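Local coordinates for putative pyruvate dehydrogenase (PDB 3IC3), which is of unknown function, belongs to the DUF5076 family and carries only a putative assignment as a pyruvate dehydrogenase, at residues I23-A28 with A38-F43; H59-Y64 with E74-I79. All coordinates share one frame; numbering follows the deposited sequence.

How the contacts relate
Contact 1 pairs the strands of the hairpin 23-31/34-39, and contact 2 packs the helices 46-66 and 72-87 that follow it in the chain. Their centres lie 24 Å apart on opposite sides of the middle of the chain, and their nearest atoms are still about 12 Å apart, so neither touches the other within one subunit. The dimer brings them together: Phe39 of contact 1 stacks on His59 of the second subunit, and Phe43 meets the ring of Tyr64 there. No active site is established. A phosphate ion about 5 Å from the Phe39 side chain and two ethanediols bound at Arg41 and Phe43 probably come from the crystallisation liquor.

Contact 1: I23-A28 with A38-F43; sequences IEVLRA and AFMRAF. With EDO (1,2-ethanediol), chain F; EDO (1,2-ethanediol), chain E.
Three backbone hydrogen bonds tie 23-28 to 38-43. Arg27 and Ala38 exchange two of them: Ala38 N donates a hydrogen bond to Arg27 O at 2.8 Å, almost along the C=O axis, and Arg27 N reaches Ala38 O at 3.0 Å within the carbonyl plane. The third, Met40 N to Val25 O, is straight at hydrogen (170°), yet the donor sits above the carbonyl plane. Between them, Leu26 and Phe39 form a non-hydrogen-bonded pair, where Leu26 CA-H points at Ala38 O with CA to O 3.1 Å. This is the ladder of an antiparallel beta hairpin near its open end; it is distorted at Val25 and gives way to loop at Met40.

Side chains then fill in along the ladder. Leu26 CB lies 3.9 Å from Phe39 CD1, the two side chains running alongside on one face of the sheet. Met40, a selenomethionine, has CG in the crowded position between backbone N and carbonyl carbon (chi1 67°) and an extended chain beyond, which carries SE over Val25 CA. Its CE ends 3.8 Å from Val25 CG2, while Ile23 CG2 meets SE at the same distance, crossing at about a right angle.

Farther out, helix 46-66 backs this apolar patch, Met48 touching both Val25 and Met40. The other edge of 23-28 pairs antiparallel with a strand of the second subunit, continuing the sheet across the dimer. There Glu24 OE2 and Arg27 NE make reciprocal salt bridges with Arg27 and Glu24 of that subunit, and Gln9 of the same chain holds Arg27 NH2.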
ATOM      1  N   ILE A  23       1.633   4.601  14.072  1.00 11.28           N
ATOM      2  CA  ILE A  23       2.479   5.182  13.042  1.00 10.79           C
ATOM      3  C   ILE A  23       1.932   4.890  11.648  1.00 10.18           C
ATOM      4  O   ILE A  23       1.677   3.750  11.297  1.00  9.25           O
ATOM      5  CB  ILE A  23       3.914   4.641  13.131  1.00 11.08           C
ATOM      6  CG1 ILE A  23       4.468   4.814  14.554  1.00 13.00           C
ATOM      7  CG2 ILE A  23       4.812   5.342  12.053  1.00 11.56           C
ATOM      8  CD1 ILE A  23       5.740   3.989  14.834  1.00 17.53           C
ATOM      9  N   GLU A  24       1.748   5.926  10.852  1.00  9.86           N
ATOM     10  CA  GLU A  24       1.287   5.739   9.483  1.00  9.86           C
ATOM     11  C   GLU A  24       2.396   5.181   8.593  1.00 10.23           C
ATOM     12  O   GLU A  24       3.385   5.846   8.374  1.00 11.49           O
ATOM     13  CB  GLU A  24       0.769   7.050   8.920  1.00 10.11           C
ATOM     14  CG  GLU A  24       0.024   6.853   7.604  1.00 10.48           C
ATOM     15  CD  GLU A  24      -1.060   7.912   7.362  1.00 14.13           C
ATOM     16  OE1 GLU A  24      -0.895   9.088   7.768  1.00 13.94           O
ATOM     17  OE2 GLU A  24      -2.067   7.543   6.731  1.00 17.52           O
ATOM     18  N   VAL A  25       2.175   3.978   8.077  1.00 10.14           N
ATOM     19  CA  VAL A  25       3.105   3.262   7.216  1.00 11.17           C
ATOM     20  C   VAL A  25       3.061   3.825   5.810  1.00 10.30           C
ATOM     21  O   VAL A  25       4.082   4.029   5.173  1.00  9.96           O
ATOM     22  CB  VAL A  25       2.676   1.748   7.120  1.00 11.17           C
ATOM     23  CG1 VAL A  25       3.548   0.998   6.095  1.00 14.75           C
ATOM     24  CG2 VAL A  25       2.754   1.090   8.489  1.00 15.00           C
ATOM     25  N   LEU A  26       1.861   4.080   5.322  1.00  9.86           N
ATOM     26  CA  LEU A  26       1.689   4.538   3.961  1.00 10.66           C
ATOM     27  C   LEU A  26       0.352   5.173   3.714  1.00 10.08           C
ATOM     28  O   LEU A  26      -0.657   4.821   4.370  1.00  9.63           O
ATOM     29  CB  LEU A  26       1.896   3.389   2.986  1.00 12.61           C
ATOM     30  CG  LEU A  26       0.716   2.577   2.510  1.00 15.38           C
ATOM     31  CD1 LEU A  26       0.945   1.696   1.314  1.00 18.77           C
ATOM     32  CD2 LEU A  26       0.305   1.736   3.695  1.00 22.85           C
ATOM     33  N   ARG A  27       0.366   6.111   2.773  1.00  9.76           N
ATOM     34  CA  ARG A  27      -0.839   6.710   2.176  1.00 10.14           C
ATOM     35  C   ARG A  27      -0.690   6.590   0.672  1.00  9.38           C
ATOM     36  O   ARG A  27       0.376   6.878   0.157  1.00 10.94           O
ATOM     37  CB  ARG A  27      -0.956   8.202   2.516  1.00 11.38           C
ATOM     38  CG  ARG A  27      -0.962   8.511   3.953  1.00 14.71           C
ATOM     39  CD  ARG A  27      -1.301   9.991   4.235  1.00 14.76           C
ATOM     40  NE  ARG A  27      -2.664  10.343   3.921  1.00 13.95           N
ATOM     41  CZ  ARG A  27      -3.227  11.505   4.250  1.00 15.82           C
ATOM     42  NH1 ARG A  27      -2.521  12.443   4.887  1.00 15.22           N
ATOM     43  NH2 ARG A  27      -4.492  11.738   3.926  1.00 15.46           N
ATOM     44  N   ALA A  28      -1.718   6.137  -0.026  1.00  9.45           N
ATOM     45  CA  ALA A  28      -1.654   5.994  -1.466  1.00  9.54           C
ATOM     46  C   ALA A  28      -2.840   6.679  -2.107  1.00  9.63           C
ATOM     47  O   ALA A  28      -3.964   6.500  -1.648  1.00 10.03           O
ATOM     48  CB  ALA A  28      -1.655   4.498  -1.827  1.00  9.24           C
ATOM     49  N   ALA A  38       2.972   7.866  -0.224  1.00 12.04           N
ATOM     50  CA  ALA A  38       3.820   8.414   0.848  1.00 11.82           C
ATOM     51  C   ALA A  38       4.164   7.236   1.767  1.00 12.53           C
ATOM     52  O   ALA A  38       3.254   6.611   2.301  1.00 11.46           O
ATOM     53  CB  ALA A  38       3.066   9.465   1.642  1.00 13.02           C
ATOM     54  N   PHE A  39       5.452   6.947   1.960  1.00 11.09           N
ATOM     55  CA  PHE A  39       5.886   5.929   2.911  1.00 10.86           C
ATOM     56  C   PHE A  39       6.592   6.512   4.125  1.00 11.09           C
ATOM     57  O   PHE A  39       7.343   7.487   4.010  1.00 10.30           O
ATOM     58  CB  PHE A  39       6.883   4.977   2.281  1.00 11.26           C
ATOM     59  CG  PHE A  39       6.302   4.045   1.261  1.00 11.31           C
ATOM     60  CD1 PHE A  39       5.527   2.977   1.644  1.00 14.48           C
ATOM     61  CD2 PHE A  39       6.613   4.208  -0.082  1.00 14.53           C
ATOM     62  CE1 PHE A  39       5.030   2.079   0.682  1.00 13.77           C
ATOM     63  CE2 PHE A  39       6.120   3.305  -1.035  1.00 14.07           C
ATOM     64  CZ  PHE A  39       5.339   2.269  -0.634  1.00 14.24           C
HETATM   65  N   MSE A  40       6.391   5.877   5.270  1.00 11.41           N
HETATM   66  CA  MSE A  40       7.218   6.145   6.434  1.00 12.38           C
HETATM   67  C   MSE A  40       8.635   5.729   6.202  1.00 14.57           C
HETATM   68  O   MSE A  40       8.903   4.868   5.367  1.00 14.75           O
HETATM   69  CB  MSE A  40       6.702   5.399   7.666  1.00 12.93           C
HETATM   70  CG  MSE A  40       6.798   3.891   7.619  1.00 11.83           C
HETATM   71 SE   MSE A  40       6.189   3.121   9.303  0.70 15.57          SE
HETATM   72  CE  MSE A  40       6.537   1.243   8.927  1.00 18.85           C
ATOM     73  N   ARG A  41       9.531   6.328   6.984  1.00 16.05           N
ATOM     74  CA  ARG A  41      10.971   6.039   6.947  1.00 18.00           C
ATOM     75  C   ARG A  41      11.313   4.638   7.470  1.00 19.34           C
ATOM     76  O   ARG A  41      12.090   3.933   6.834  1.00 19.49           O
ATOM     77  CB  ARG A  41      11.721   7.100   7.744  1.00 17.32           C
ATOM     78  N   ALA A  42      10.679   4.207   8.572  1.00 20.79           N
ATOM     79  CA  ALA A  42      11.009   2.921   9.226  1.00 21.48           C
ATOM     80  C   ALA A  42      10.613   1.661   8.438  1.00 21.92           C
ATOM     81  O   ALA A  42       9.624   1.630   7.692  1.00 22.61           O
ATOM     82  CB  ALA A  42      10.408   2.865  10.653  1.00 21.90           C
ATOM     83  N   PHE A  43      11.418   0.612   8.600  1.00 22.41           N
ATOM     84  CA  PHE A  43      11.139  -0.713   7.989  1.00 21.99           C
ATOM     85  C   PHE A  43      10.320  -1.609   8.931  1.00 22.14           C
ATOM     86  O   PHE A  43       9.445  -2.392   8.500  1.00 22.20           O
ATOM     87  CB  PHE A  43      12.480  -1.402   7.693  1.00 22.82           C
ATOM     88  CG  PHE A  43      12.354  -2.845   7.264  1.00 22.63           C
ATOM     89  CD1 PHE A  43      11.595  -3.186   6.158  1.00 23.19           C
ATOM     90  CD2 PHE A  43      13.049  -3.849   7.943  1.00 24.04           C
ATOM     91  CE1 PHE A  43      11.487  -4.508   5.741  1.00 22.94           C
ATOM     92  CE2 PHE A  43      12.945  -5.170   7.540  1.00 23.62           C
ATOM     93  CZ  PHE A  43      12.152  -5.502   6.444  1.00 23.58           C
TER
HETATM   94  C1  EDO F 100      13.843   1.021  12.084  1.00 59.00           C
HETATM   95  O1  EDO F 100      13.043  -0.105  11.700  1.00 58.54           O
HETATM   96  C2  EDO F 100      14.336   1.737  10.833  1.00 59.40           C
HETATM   97  O2  EDO F 100      14.192   0.882   9.695  1.00 58.86           O
HETATM   98  C1  EDO E  99      15.041   7.003   3.842  1.00 56.95           C
HETATM   99  O1  EDO E  99      14.623   8.107   3.038  1.00 57.33           O
HETATM  100  C2  EDO E  99      14.033   6.727   4.948  1.00 57.59           C
HETATM  101  O2  EDO E  99      13.651   5.345   4.926  1.00 56.89           O

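Contact 2: H59-Y64 with E74-I79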
ATOM      1  N   HIS A  59      -8.450  -7.780   0.529  1.00 12.42           N
ATOM      2  CA  HIS A  59      -9.455  -6.740   0.480  1.00 12.95           C
ATOM      3  C   HIS A  59      -9.843  -6.435  -0.967  1.00 12.94           C
ATOM      4  O   HIS A  59     -11.036  -6.372  -1.284  1.00 13.28           O
ATOM      5  CB  HIS A  59      -8.992  -5.468   1.167  1.00 13.40           C
ATOM      6  CG  HIS A  59      -9.923  -4.330   0.944  1.00 14.35           C
ATOM      7  ND1 HIS A  59     -11.063  -4.152   1.699  1.00 17.41           N
ATOM      8  CD2 HIS A  59      -9.935  -3.364   0.002  1.00 15.31           C
ATOM      9  CE1 HIS A  59     -11.709  -3.088   1.257  1.00 18.67           C
ATOM     10  NE2 HIS A  59     -11.048  -2.599   0.223  1.00 14.60           N
ATOM     11  N   ALA A  60      -8.852  -6.279  -1.847  1.00 12.62           N
ATOM     12  CA  ALA A  60      -9.113  -6.012  -3.254  1.00 12.52           C
ATOM     13  C   ALA A  60      -9.919  -7.125  -3.915  1.00 12.08           C
ATOM     14  O   ALA A  60     -10.815  -6.861  -4.715  1.00 12.75           O
ATOM     15  CB  ALA A  60      -7.798  -5.821  -4.036  1.00 12.22           C
ATOM     16  N   ALA A  61      -9.571  -8.362  -3.608  1.00 12.28           N
ATOM     17  CA  ALA A  61     -10.258  -9.526  -4.193  1.00 13.24           C
ATOM     18  C   ALA A  61     -11.729  -9.546  -3.780  1.00 14.25           C
ATOM     19  O   ALA A  61     -12.622  -9.805  -4.608  1.00 14.37           O
ATOM     20  CB  ALA A  61      -9.572 -10.791  -3.762  1.00 12.52           C
ATOM     21  N   ARG A  62     -11.982  -9.264  -2.505  1.00 15.19           N
ATOM     22  CA  ARG A  62     -13.354  -9.213  -1.986  1.00 17.08           C
ATOM     23  C   ARG A  62     -14.175  -8.164  -2.728  1.00 17.04           C
ATOM     24  O   ARG A  62     -15.309  -8.427  -3.165  1.00 16.35           O
ATOM     25  CB  ARG A  62     -13.363  -8.888  -0.482  1.00 18.28           C
ATOM     26  CG  ARG A  62     -13.060 -10.069   0.407  1.00 22.49           C
ATOM     27  CD  ARG A  62     -12.929  -9.649   1.882  1.00 27.89           C
ATOM     28  NE  ARG A  62     -14.068  -8.885   2.402  1.00 31.45           N
ATOM     29  CZ  ARG A  62     -15.136  -9.393   3.020  1.00 34.23           C
ATOM     30  NH1 ARG A  62     -16.080  -8.568   3.460  1.00 35.57           N
ATOM     31  NH2 ARG A  62     -15.284 -10.707   3.206  1.00 36.08           N
ATOM     32  N   SER A  63     -13.603  -6.974  -2.860  1.00 16.51           N
ATOM     33  CA  SER A  63     -14.261  -5.886  -3.569  1.00 17.52           C
ATOM     34  C   SER A  63     -14.436  -6.163  -5.046  1.00 17.43           C
ATOM     35  O   SER A  63     -15.454  -5.804  -5.626  1.00 18.24           O
ATOM     36  CB  SER A  63     -13.491  -4.591  -3.398  1.00 17.79           C
ATOM     37  OG  SER A  63     -13.338  -4.314  -2.028  1.00 21.68           O
ATOM     38  N   TYR A  64     -13.446  -6.798  -5.659  1.00 17.43           N
ATOM     39  CA  TYR A  64     -13.520  -7.154  -7.071  1.00 17.79           C
ATOM     40  C   TYR A  64     -14.639  -8.174  -7.306  1.00 18.49           C
ATOM     41  O   TYR A  64     -15.384  -8.085  -8.292  1.00 17.59           O
ATOM     42  CB  TYR A  64     -12.179  -7.743  -7.513  1.00 18.10           C
ATOM     43  CG  TYR A  64     -11.938  -7.906  -8.992  1.00 17.70           C
ATOM     44  CD1 TYR A  64     -12.775  -7.335  -9.958  1.00 18.82           C
ATOM     45  CD2 TYR A  64     -10.818  -8.594  -9.429  1.00 19.39           C
ATOM     46  CE1 TYR A  64     -12.510  -7.489 -11.317  1.00 18.24           C
ATOM     47  CE2 TYR A  64     -10.546  -8.746 -10.771  1.00 19.96           C
ATOM     48  CZ  TYR A  64     -11.384  -8.191 -11.708  1.00 20.02           C
ATOM     49  OH  TYR A  64     -11.078  -8.356 -13.030  1.00 20.61           O
ATOM     50  N   GLU A  74     -11.346 -16.549  -7.590  1.00 15.90           N
ATOM     51  CA  GLU A  74     -11.034 -16.155  -8.967  1.00 15.36           C
ATOM     52  C   GLU A  74     -10.535 -14.707  -9.018  1.00 14.07           C
ATOM     53  O   GLU A  74      -9.590 -14.386  -9.750  1.00 13.45           O
ATOM     54  CB  GLU A  74     -12.258 -16.294  -9.865  1.00 15.44           C
ATOM     55  CG  GLU A  74     -12.681 -17.737 -10.090  1.00 17.43           C
ATOM     56  CD  GLU A  74     -14.068 -17.858 -10.701  1.00 19.05           C
ATOM     57  OE1 GLU A  74     -14.833 -16.867 -10.727  1.00 18.85           O
ATOM     58  OE2 GLU A  74     -14.388 -18.968 -11.141  1.00 22.03           O
ATOM     59  N   ALA A  75     -11.190 -13.821  -8.277  1.00 12.96           N
ATOM     60  CA  ALA A  75     -10.748 -12.419  -8.222  1.00 12.81           C
ATOM     61  C   ALA A  75      -9.318 -12.306  -7.678  1.00 12.47           C
ATOM     62  O   ALA A  75      -8.501 -11.544  -8.209  1.00 11.94           O
ATOM     63  CB  ALA A  75     -11.696 -11.590  -7.368  1.00 12.13           C
ATOM     64  N   LEU A  76      -9.016 -13.060  -6.628  1.00 12.19           N
ATOM     65  CA  LEU A  76      -7.680 -13.012  -6.068  1.00 12.32           C
ATOM     66  C   LEU A  76      -6.663 -13.540  -7.081  1.00 12.05           C
ATOM     67  O   LEU A  76      -5.620 -12.940  -7.253  1.00 10.02           O
ATOM     68  CB  LEU A  76      -7.576 -13.822  -4.795  1.00 12.89           C
ATOM     69  CG  LEU A  76      -6.244 -13.733  -4.063  1.00 13.53           C
ATOM     70  CD1 LEU A  76      -5.935 -12.297  -3.596  1.00 11.94           C
ATOM     71  CD2 LEU A  76      -6.343 -14.709  -2.883  1.00 14.54           C
ATOM     72  N   GLU A  77      -6.982 -14.642  -7.760  1.00 11.93           N
ATOM     73  CA  GLU A  77      -6.081 -15.143  -8.813  1.00 13.08           C
ATOM     74  C   GLU A  77      -5.778 -14.087  -9.883  1.00 12.32           C
ATOM     75  O   GLU A  77      -4.622 -13.913 -10.292  1.00 12.54           O
ATOM     76  CB  GLU A  77      -6.666 -16.413  -9.468  1.00 13.60           C
ATOM     77  CG  GLU A  77      -5.991 -16.825 -10.782  1.00 17.57           C
ATOM     78  CD  GLU A  77      -4.542 -17.296 -10.634  1.00 24.89           C
ATOM     79  OE1 GLU A  77      -4.120 -17.578  -9.488  1.00 27.86           O
ATOM     80  OE2 GLU A  77      -3.827 -17.429 -11.686  1.00 27.99           O
ATOM     81  N   ARG A  78      -6.815 -13.394 -10.335  1.00 11.88           N
ATOM     82  CA  ARG A  78      -6.690 -12.354 -11.335  1.00 12.29           C
ATOM     83  C   ARG A  78      -5.798 -11.206 -10.860  1.00 11.37           C
ATOM     84  O   ARG A  78      -4.922 -10.730 -11.594  1.00 11.25           O
ATOM     85  CB  ARG A  78      -8.071 -11.798 -11.712  1.00 12.85           C
ATOM     86  CG  ARG A  78      -8.972 -12.719 -12.493  1.00 19.27           C
ATOM     87  CD  ARG A  78      -8.453 -13.033 -13.886  1.00 24.96           C
ATOM     88  NE  ARG A  78      -7.615 -11.984 -14.465  1.00 28.82           N
ATOM     89  CZ  ARG A  78      -8.027 -11.006 -15.275  1.00 31.56           C
ATOM     90  NH1 ARG A  78      -9.319 -10.853 -15.636  1.00 31.86           N
ATOM     91  NH2 ARG A  78      -7.122 -10.154 -15.716  1.00 32.94           N
ATOM     92  N   ILE A  79      -6.026 -10.766  -9.634  1.00 11.28           N
ATOM     93  CA  ILE A  79      -5.191  -9.716  -9.037  1.00 10.71           C
ATOM     94  C   ILE A  79      -3.715 -10.142  -8.947  1.00 10.36           C
ATOM     95  O   ILE A  79      -2.827  -9.361  -9.338  1.00 10.76           O
ATOM     96  CB  ILE A  79      -5.734  -9.250  -7.676  1.00 11.32           C
ATOM     97  CG1 ILE A  79      -7.009  -8.420  -7.907  1.00 11.53           C
ATOM     98  CG2 ILE A  79      -4.663  -8.422  -6.909  1.00 12.38           C
ATOM     99  CD1 ILE A  79      -7.861  -8.246  -6.698  1.00 13.73           C
TER
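Ala61 lets helices 46-66 and 72-87 come close: the axes of 59-64 and 74-79 approach to 8.1 Å, with their directions 122° apart. Its CB rests against the backbone of the facing helix, 3.7 Å from Leu76 N, and also touches Leu76 CB. Ala75 answers from the other helix, its CB 3.4 Å from Ala61 O. Beside these small residues, Ile79 has CG1 anti to the carbonyl carbon and an extended chi2, so that CD1 slots in 3.6 Å from Ala60 CB and 3.5 Å from Ala61 N. The two helices are consecutive, joined by a short loop, and cross obliquely with alanines at this tight part.

Tyr64 leads from there to the looser, partly exposed side. With CG anti to the backbone N (chi1 -167°), its ring lies obliquely beside Ala75, CD2 3.7 Å from Ala75 CB and 4.0 Å from Ile79 CD1, and Arg78 CB approaches the ring edge. The ring also packs edge-to-face with Tyr70 and meets that of Phe43 of the second subunit. At the tip, packing thins: Tyr64 OH and Arg78 NH1 are 4.0 Å apart, the ring and guanidinium planes turned 65° to each other. Arg78, bent at chi2 and chi3, instead gives NH1 to a hydrogen bond with Tyr70 OH. An alanine here removes the Tyr64 ring, and would probably loosen the packing on Ala75 and Ile79 and weaken the meeting with the second subunit. No hydrogen bond links the two segments, so apolar packing and close fit hold them together, and the charged end of Arg78 finds its strongest polar partner, Tyr70, in the connecting loop.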